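Long-range contacts in aldose-aldose oxidoreductase (Caulobacter crescentus, PDB 5A04), which probably couples the oxidation of one aldose sugar to the reduction of another by way of its bound nicotinamide cofactor: residues T159-T164 with M184-Y189; D223-Q228 with C239-S244. All blocks are in the same frame, centred on the assembly; numbering follows the deposited sequence.

Contact 1. Residues T159-T164 with M184-Y189. With BGC (beta-D-glucopyranose), chain H; NDP (NADPH dihydro-nicotinamide-adenine-dinucleotide phosphate), chain G.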
loop_
_atom_site.group_PDB
_atom_site.type_symbol
_atom_site.label_atom_id
_atom_site.label_comp_id
_atom_site.label_asym_id
_atom_site.label_seq_id
_atom_site.Cartn_x
_atom_site.Cartn_y
_atom_site.Cartn_z
ATOM N N THR A 159 -0.311 4.374 1.952
ATOM C CA THR A 159 -1.413 5.310 1.764
ATOM C C THR A 159 -1.856 5.349 0.306
ATOM O O THR A 159 -1.034 5.415 -0.624
ATOM C CB THR A 159 -1.032 6.738 2.285
ATOM O OG1 THR A 159 -2.103 7.656 2.034
ATOM C CG2 THR A 159 0.261 7.276 1.619
ATOM N N ASP A 160 -3.172 5.264 0.118
ATOM C CA ASP A 160 -3.788 5.180 -1.199
ATOM C C ASP A 160 -4.817 6.290 -1.349
ATOM O O ASP A 160 -5.701 6.422 -0.503
ATOM C CB ASP A 160 -4.500 3.834 -1.396
ATOM C CG ASP A 160 -3.611 2.643 -1.126
ATOM O OD1 ASP A 160 -2.381 2.739 -1.333
ATOM O OD2 ASP A 160 -4.157 1.592 -0.711
ATOM N N HIS A 161 -4.704 7.080 -2.410
ATOM C CA HIS A 161 -5.708 8.091 -2.718
ATOM C C HIS A 161 -6.056 8.063 -4.195
ATOM O O HIS A 161 -5.175 8.122 -5.059
ATOM C CB HIS A 161 -5.233 9.497 -2.323
ATOM C CG HIS A 161 -5.300 9.765 -0.851
ATOM N ND1 HIS A 161 -4.293 9.398 0.020
ATOM C CD2 HIS A 161 -6.255 10.350 -0.094
ATOM C CE1 HIS A 161 -4.627 9.751 1.246
ATOM N NE2 HIS A 161 -5.810 10.335 1.205
ATOM N N GLY A 162 -7.350 8.005 -4.487
ATOM C CA GLY A 162 -7.797 7.987 -5.861
ATOM C C GLY A 162 -9.302 8.073 -5.927
ATOM O O GLY A 162 -9.996 7.800 -4.936
ATOM N N PHE A 163 -9.817 8.484 -7.073
ATOM C CA PHE A 163 -11.247 8.360 -7.327
ATOM C C PHE A 163 -11.446 8.108 -8.810
ATOM O O PHE A 163 -10.559 8.357 -9.618
ATOM C CB PHE A 163 -12.036 9.590 -6.850
ATOM C CG PHE A 163 -11.785 10.850 -7.645
ATOM C CD1 PHE A 163 -10.700 11.667 -7.360
ATOM C CD2 PHE A 163 -12.674 11.241 -8.642
ATOM C CE1 PHE A 163 -10.491 12.838 -8.079
ATOM C CE2 PHE A 163 -12.467 12.410 -9.370
ATOM C CZ PHE A 163 -11.377 13.205 -9.083
ATOM N N THR A 164 -12.603 7.571 -9.159
ATOM C CA THR A 164 -12.890 7.267 -10.547
ATOM C C THR A 164 -13.395 8.518 -11.226
ATOM O O THR A 164 -14.576 8.840 -11.143
ATOM C CB THR A 164 -13.928 6.138 -10.657
ATOM O OG1 THR A 164 -15.014 6.417 -9.764
ATOM C CG2 THR A 164 -13.306 4.828 -10.246
ATOM N N MET A 184 -1.399 15.344 -9.156
ATOM C CA MET A 184 -1.603 16.752 -8.849
ATOM C C MET A 184 -2.875 16.926 -8.019
ATOM O O MET A 184 -2.916 17.757 -7.111
ATOM C CB MET A 184 -1.659 17.576 -10.144
ATOM C CG MET A 184 -0.309 17.733 -10.827
ATOM S SD MET A 184 0.862 18.638 -9.799
ATOM C CE MET A 184 0.257 20.297 -9.990
ATOM N N ASP A 185 -3.875 16.087 -8.266
ATOM C CA ASP A 185 -5.193 16.311 -7.680
ATOM C C ASP A 185 -5.471 15.557 -6.394
ATOM O O ASP A 185 -6.018 16.117 -5.440
ATOM C CB ASP A 185 -6.280 15.938 -8.683
ATOM C CG ASP A 185 -7.665 16.255 -8.163
ATOM O OD1 ASP A 185 -7.988 17.461 -8.048
ATOM O OD2 ASP A 185 -8.412 15.305 -7.845
ATOM N N ILE A 186 -5.155 14.271 -6.393
ATOM C CA ILE A 186 -5.602 13.406 -5.317
ATOM C C ILE A 186 -4.413 12.645 -4.725
ATOM O O ILE A 186 -4.335 12.423 -3.508
ATOM C CB ILE A 186 -6.735 12.444 -5.828
ATOM C CG1 ILE A 186 -7.215 11.536 -4.708
ATOM C CG2 ILE A 186 -6.312 11.659 -7.066
ATOM C CD1 ILE A 186 -7.786 12.316 -3.546
ATOM N N GLY A 187 -3.457 12.278 -5.569
ATOM C CA GLY A 187 -2.257 11.611 -5.089
ATOM C C GLY A 187 -1.448 12.476 -4.140
ATOM O O GLY A 187 -0.744 11.972 -3.260
ATOM N N ILE A 188 -1.564 13.790 -4.303
ATOM C CA ILE A 188 -0.900 14.716 -3.398
ATOM C C ILE A 188 -1.313 14.472 -1.931
ATOM O O ILE A 188 -0.528 14.734 -1.013
ATOM C CB ILE A 188 -1.197 16.175 -3.817
ATOM C CG1 ILE A 188 -0.322 17.164 -3.034
ATOM C CG2 ILE A 188 -2.688 16.475 -3.682
ATOM C CD1 ILE A 188 -0.311 18.565 -3.645
ATOM N N TYR A 189 -2.518 13.945 -1.690
ATOM C CA TYR A 189 -2.879 13.616 -0.300
ATOM C C TYR A 189 -2.029 12.478 0.267
ATOM O O TYR A 189 -1.721 12.464 1.465
ATOM C CB TYR A 189 -4.363 13.245 -0.174
ATOM C CG TYR A 189 -5.299 14.422 -0.337
ATOM C CD1 TYR A 189 -5.777 14.781 -1.592
ATOM C CD2 TYR A 189 -5.716 15.159 0.764
ATOM C CE1 TYR A 189 -6.642 15.854 -1.751
ATOM C CE2 TYR A 189 -6.587 16.228 0.617
ATOM C CZ TYR A 189 -7.043 16.569 -0.637
ATOM O OH TYR A 189 -7.903 17.633 -0.783
HETATM C C2 BGC H . -9.626 16.902 -5.005
HETATM C C3 BGC H . -10.996 16.369 -5.448
HETATM C C4 BGC H . -11.374 15.171 -4.628
HETATM C C5 BGC H . -11.260 15.462 -3.140
HETATM C C6 BGC H . -11.436 14.141 -2.347
HETATM C C1 BGC H . -9.739 17.177 -3.573
HETATM O O1 BGC H . -8.548 17.810 -3.107
HETATM O O2 BGC H . -9.328 18.078 -5.748
HETATM O O3 BGC H . -10.888 16.030 -6.821
HETATM O O4 BGC H . -12.702 14.783 -4.942
HETATM O O5 BGC H . -9.986 15.980 -2.829
HETATM O O6 BGC H . -11.528 14.407 -0.941
HETATM P PA NDP G . -14.505 23.529 -10.341
HETATM O O1A NDP G . -14.252 23.273 -11.786
HETATM O O2A NDP G . -15.708 22.901 -9.693
HETATM O O5B NDP G . -14.565 25.146 -10.047
HETATM C C5B NDP G . -13.460 25.760 -10.647
HETATM C C4B NDP G . -13.837 27.245 -10.747
HETATM O O4B NDP G . -12.692 28.041 -11.059
HETATM C C3B NDP G . -14.855 27.448 -11.894
HETATM O O3B NDP G . -16.161 27.243 -11.457
HETATM C C2B NDP G . -14.678 28.947 -12.167
HETATM O O2B NDP G . -15.302 29.693 -11.296
HETATM C C1B NDP G . -13.131 29.126 -11.852
HETATM N N9A NDP G . -12.320 29.214 -13.069
HETATM C C8A NDP G . -11.519 30.280 -13.464
HETATM N N7A NDP G . -10.914 30.074 -14.650
HETATM C C5A NDP G . -11.347 28.805 -15.045
HETATM C C6A NDP G . -11.069 28.024 -16.182
HETATM N N6A NDP G . -10.222 28.498 -17.159
HETATM N N1A NDP G . -11.622 26.784 -16.352
HETATM C C2A NDP G . -12.460 26.376 -15.327
HETATM N N3A NDP G . -12.810 26.998 -14.195
HETATM C C4A NDP G . -12.232 28.244 -14.073
HETATM O O3 NDP G . -13.106 22.939 -9.671
HETATM P PN NDP G . -13.158 22.570 -8.086
HETATM O O1N NDP G . -13.751 23.634 -7.255
HETATM O O2N NDP G . -13.334 21.090 -7.832
HETATM O O5D NDP G . -11.436 22.685 -7.748
HETATM C C5D NDP G . -10.945 23.995 -7.816
HETATM C C4D NDP G . -9.640 24.035 -6.973
HETATM O O4D NDP G . -9.944 23.545 -5.630
HETATM C C3D NDP G . -8.548 23.055 -7.544
HETATM O O3D NDP G . -7.237 23.609 -7.325
HETATM C C2D NDP G . -8.709 21.807 -6.688
HETATM O O2D NDP G . -7.486 21.110 -6.519
HETATM C C1D NDP G . -9.110 22.454 -5.316
HETATM N N1N NDP G . -9.929 21.523 -4.536
HETATM C C2N NDP G . -9.582 21.223 -3.229
HETATM C C3N NDP G . -10.372 20.374 -2.508
HETATM C C7N NDP G . -10.008 20.050 -1.129
HETATM O O7N NDP G . -10.591 19.160 -0.483
HETATM N N7N NDP G . -8.983 20.765 -0.516
HETATM C C4N NDP G . -11.601 19.750 -3.072
HETATM C C5N NDP G . -11.859 20.099 -4.476
HETATM C C6N NDP G . -11.066 20.939 -5.139
HETATM P P2B NDP G . -16.101 31.107 -11.872
HETATM O O1X NDP G . -14.969 31.778 -12.617
HETATM O O2X NDP G . -17.164 30.461 -12.707
HETATM O O3X NDP G . -16.551 31.775 -10.575
#

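Contact 2. Residues D223-Q228 with C239-S244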
loop_
_atom_site.group_PDB
_atom_site.type_symbol
_atom_site.label_atom_id
_atom_site.label_comp_id
_atom_site.label_asym_id
_atom_site.label_seq_id
_atom_site.Cartn_x
_atom_site.Cartn_y
_atom_site.Cartn_z
ATOM N N ASP A 223 -3.146 8.591 -15.266
ATOM C CA ASP A 223 -4.168 7.937 -14.461
ATOM C C ASP A 223 -3.538 7.453 -13.160
ATOM O O ASP A 223 -3.720 8.080 -12.118
ATOM C CB ASP A 223 -4.795 6.783 -15.248
ATOM C CG ASP A 223 -5.698 5.905 -14.392
ATOM O OD1 ASP A 223 -6.072 6.319 -13.278
ATOM O OD2 ASP A 223 -6.041 4.804 -14.862
ATOM N N ILE A 224 -2.807 6.344 -13.219
ATOM C CA ILE A 224 -2.130 5.819 -12.033
ATOM C C ILE A 224 -0.663 6.229 -12.008
ATOM O O ILE A 224 0.049 6.081 -13.000
ATOM C CB ILE A 224 -2.218 4.275 -11.954
ATOM C CG1 ILE A 224 -3.666 3.839 -11.708
ATOM C CG2 ILE A 224 -1.332 3.749 -10.827
ATOM C CD1 ILE A 224 -3.872 2.312 -11.791
ATOM N N ILE A 225 -0.214 6.766 -10.883
ATOM C CA ILE A 225 1.226 6.883 -10.664
ATOM C C ILE A 225 1.503 6.605 -9.186
ATOM O O ILE A 225 1.205 7.403 -8.294
ATOM C CB ILE A 225 1.801 8.258 -11.148
ATOM C CG1 ILE A 225 3.323 8.293 -10.958
ATOM C CG2 ILE A 225 1.104 9.467 -10.472
ATOM C CD1 ILE A 225 3.991 9.481 -11.678
ATOM N N ASN A 226 2.028 5.410 -8.937
ATOM C CA ASN A 226 2.304 4.957 -7.582
ATOM C C ASN A 226 3.749 5.243 -7.270
ATOM O O ASN A 226 4.601 5.173 -8.162
ATOM C CB ASN A 226 2.003 3.462 -7.439
ATOM C CG ASN A 226 0.558 3.139 -7.761
ATOM O OD1 ASN A 226 -0.329 4.001 -7.638
ATOM N ND2 ASN A 226 0.305 1.896 -8.172
ATOM N N PHE A 227 4.044 5.574 -6.024
ATOM C CA PHE A 227 5.407 5.964 -5.707
ATOM C C PHE A 227 5.850 5.460 -4.351
ATOM O O PHE A 227 5.033 5.129 -3.477
ATOM C CB PHE A 227 5.584 7.494 -5.811
ATOM C CG PHE A 227 4.551 8.305 -5.059
ATOM C CD1 PHE A 227 3.294 8.558 -5.614
ATOM C CD2 PHE A 227 4.863 8.863 -3.823
ATOM C CE1 PHE A 227 2.341 9.334 -4.910
ATOM C CE2 PHE A 227 3.926 9.644 -3.132
ATOM C CZ PHE A 227 2.669 9.873 -3.675
ATOM N N GLN A 228 7.167 5.335 -4.214
ATOM C CA GLN A 228 7.792 4.922 -2.968
ATOM C C GLN A 228 8.647 6.067 -2.472
ATOM O O GLN A 228 9.306 6.722 -3.279
ATOM C CB GLN A 228 8.681 3.697 -3.170
ATOM C CG GLN A 228 7.980 2.517 -3.800
ATOM C CD GLN A 228 8.867 1.301 -3.810
ATOM O OE1 GLN A 228 9.870 1.259 -4.537
ATOM N NE2 GLN A 228 8.521 0.300 -2.988
ATOM N N CYS A 239 2.888 4.526 -1.806
ATOM C CA CYS A 239 1.779 5.433 -2.084
ATOM C C CYS A 239 1.085 5.129 -3.400
ATOM O O CYS A 239 1.741 4.921 -4.431
ATOM C CB CYS A 239 2.291 6.876 -2.103
ATOM S SG CYS A 239 3.168 7.399 -0.592
ATOM N N VAL A 240 -0.246 5.136 -3.379
ATOM C CA VAL A 240 -1.029 5.052 -4.608
ATOM C C VAL A 240 -1.656 6.404 -4.950
ATOM O O VAL A 240 -2.174 7.086 -4.066
ATOM C CB VAL A 240 -2.143 3.982 -4.492
ATOM C CG1 VAL A 240 -3.221 4.183 -5.563
ATOM C CG2 VAL A 240 -1.535 2.573 -4.575
ATOM N N SER A 241 -1.595 6.772 -6.231
ATOM C CA SER A 241 -2.324 7.914 -6.794
ATOM C C SER A 241 -3.068 7.421 -8.027
ATOM O O SER A 241 -2.435 6.865 -8.931
ATOM C CB SER A 241 -1.355 9.044 -7.179
ATOM O OG SER A 241 -2.055 10.121 -7.777
ATOM N N ALA A 242 -4.392 7.603 -8.086
ATOM C CA ALA A 242 -5.146 7.003 -9.186
ATOM C C ALA A 242 -6.386 7.809 -9.581
ATOM O O ALA A 242 -7.014 8.461 -8.751
ATOM C CB ALA A 242 -5.557 5.567 -8.814
ATOM N N TYR A 243 -6.731 7.729 -10.860
ATOM C CA TYR A 243 -7.951 8.326 -11.383
ATOM C C TYR A 243 -8.926 7.245 -11.876
ATOM O O TYR A 243 -9.939 7.561 -12.503
ATOM C CB TYR A 243 -7.623 9.290 -12.530
ATOM C CG TYR A 243 -7.521 10.769 -12.174
ATOM C CD1 TYR A 243 -8.059 11.280 -11.000
ATOM C CD2 TYR A 243 -6.905 11.661 -13.051
ATOM C CE1 TYR A 243 -7.986 12.641 -10.710
ATOM C CE2 TYR A 243 -6.829 13.015 -12.773
ATOM C CZ TYR A 243 -7.365 13.506 -11.606
ATOM O OH TYR A 243 -7.283 14.858 -11.358
ATOM N N SER A 244 -8.606 5.977 -11.636
ATOM C CA SER A 244 -9.447 4.878 -12.131
ATOM C C SER A 244 -9.889 3.905 -11.032
ATOM O O SER A 244 -10.529 2.896 -11.324
ATOM C CB SER A 244 -8.728 4.107 -13.254
ATOM O OG SER A 244 -7.486 3.560 -12.821
#

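Contact 1. Residues T159-T164 with M184-Y189
The methylene of Tyr189, rather than its ring, is what covers the imidazole of His161: Tyr189 CB lies 3.5 Å from the centroid of the His161 ring, almost on the ring normal, in a CH-pi contact. The aromatic planes are 25° apart, but with centroids 5.7 Å apart the rings hardly stack. With its CG anti to the carbonyl carbon (chi1 -76°), His161 swings its ring beneath this methylene, and its CB comes 3.3 Å from Ile186 O, at a pi-type turn. Both ring nitrogens are held from outside, NE2 by Thr265 and ND1 by Ser190. With only the methyl of an alanine at His161, Thr265 OG1 and Ser190 OG would probably each lose a partner, Ser190 keeping Val240 O, and a gap would open under the Tyr189 methylene. Beside the histidine, Ile186 CG1 packs 3.5 Å from Gly162 N. Phe163 offers its edge to the carboxylate, CE1 standing 3.2 Å from Asp185 OD2 in the ring plane. Asp185 also takes a salt bridge from Arg172, and its oxygens accept bonds from glucose: OD1 from O2 at 2.7 Å, OD2 from O3 at 2.8 Å. Tyr189 OH shares a very short bond of 2.4 Å with glucose O1. Strand and helix thus meet by van der Waals, CH-pi and ring-edge contacts, leaving Asp185 and Tyr189 to bond three glucose hydroxyls, the anomeric one among them.

Contact 2. Residues D223-Q228 with C239-S244
Phe227 lays its ring over Cys239 at the close-packed end, with Cys239 CB 3.4 Å from the ring centroid, over the face, and SG reaching it obliquely. Its CG, set between the backbone N and the carbonyl carbon (chi1 50°), turns the ring across the neighbouring strand. Beneath it the same two residues form an antiparallel hydrogen-bonded pair, Cys239 N to Phe227 O at 2.8 Å and Phe227 N to Cys239 O at 2.9 Å. Leu183 and Ile327, on helices 182-198 and 314-333, cover this face. The strands belong to the beta hairpin 224-230/236-242, yet the pairing slackens along it. Ile225 N bonds to Ser241 O, but Ser241 N turns to a side chain, making a weak 3.4 Å bond to Asn226 OD1. The slack lies in this bond, not in the packing: on the face away from the helices the side chains of Asn226 and Val240 lie side by side, and both meet Asn238 of the second subunit. Past the strands, Asp223 restores a firm grip: OD1 takes Tyr243 N at 2.9 Å, and OD2 uses its syn lone pair for Ser244 OG at 2.8 Å while forming a salt bridge with Arg155 of the second subunit.

Overall arrangement
Contacts 1 and 2, their centres about 7 Å apart, join through neighbouring strands of one mixed sheet: Thr159 O lies 2.9 Å from Val240 N, and His161 N 3.0 Å from Val240 O, both probable hydrogen bonds. Contact 1 sets helix 182-198 on this sheet and faces the sugar; contact 2 carries the sheet on to strand 224-230, farther from the pocket, and both contacts touch the second subunit. Tyr243 bridges the two, meeting Phe163 edge-to-face and placing its OH 3.1 Å from Asp185 CB, with its side chain about 6 Å from glucose. In the pocket, glucose C1 stands 3.2 Å from C4N of the nicotinamide, a spacing consistent with hydride transfer between them.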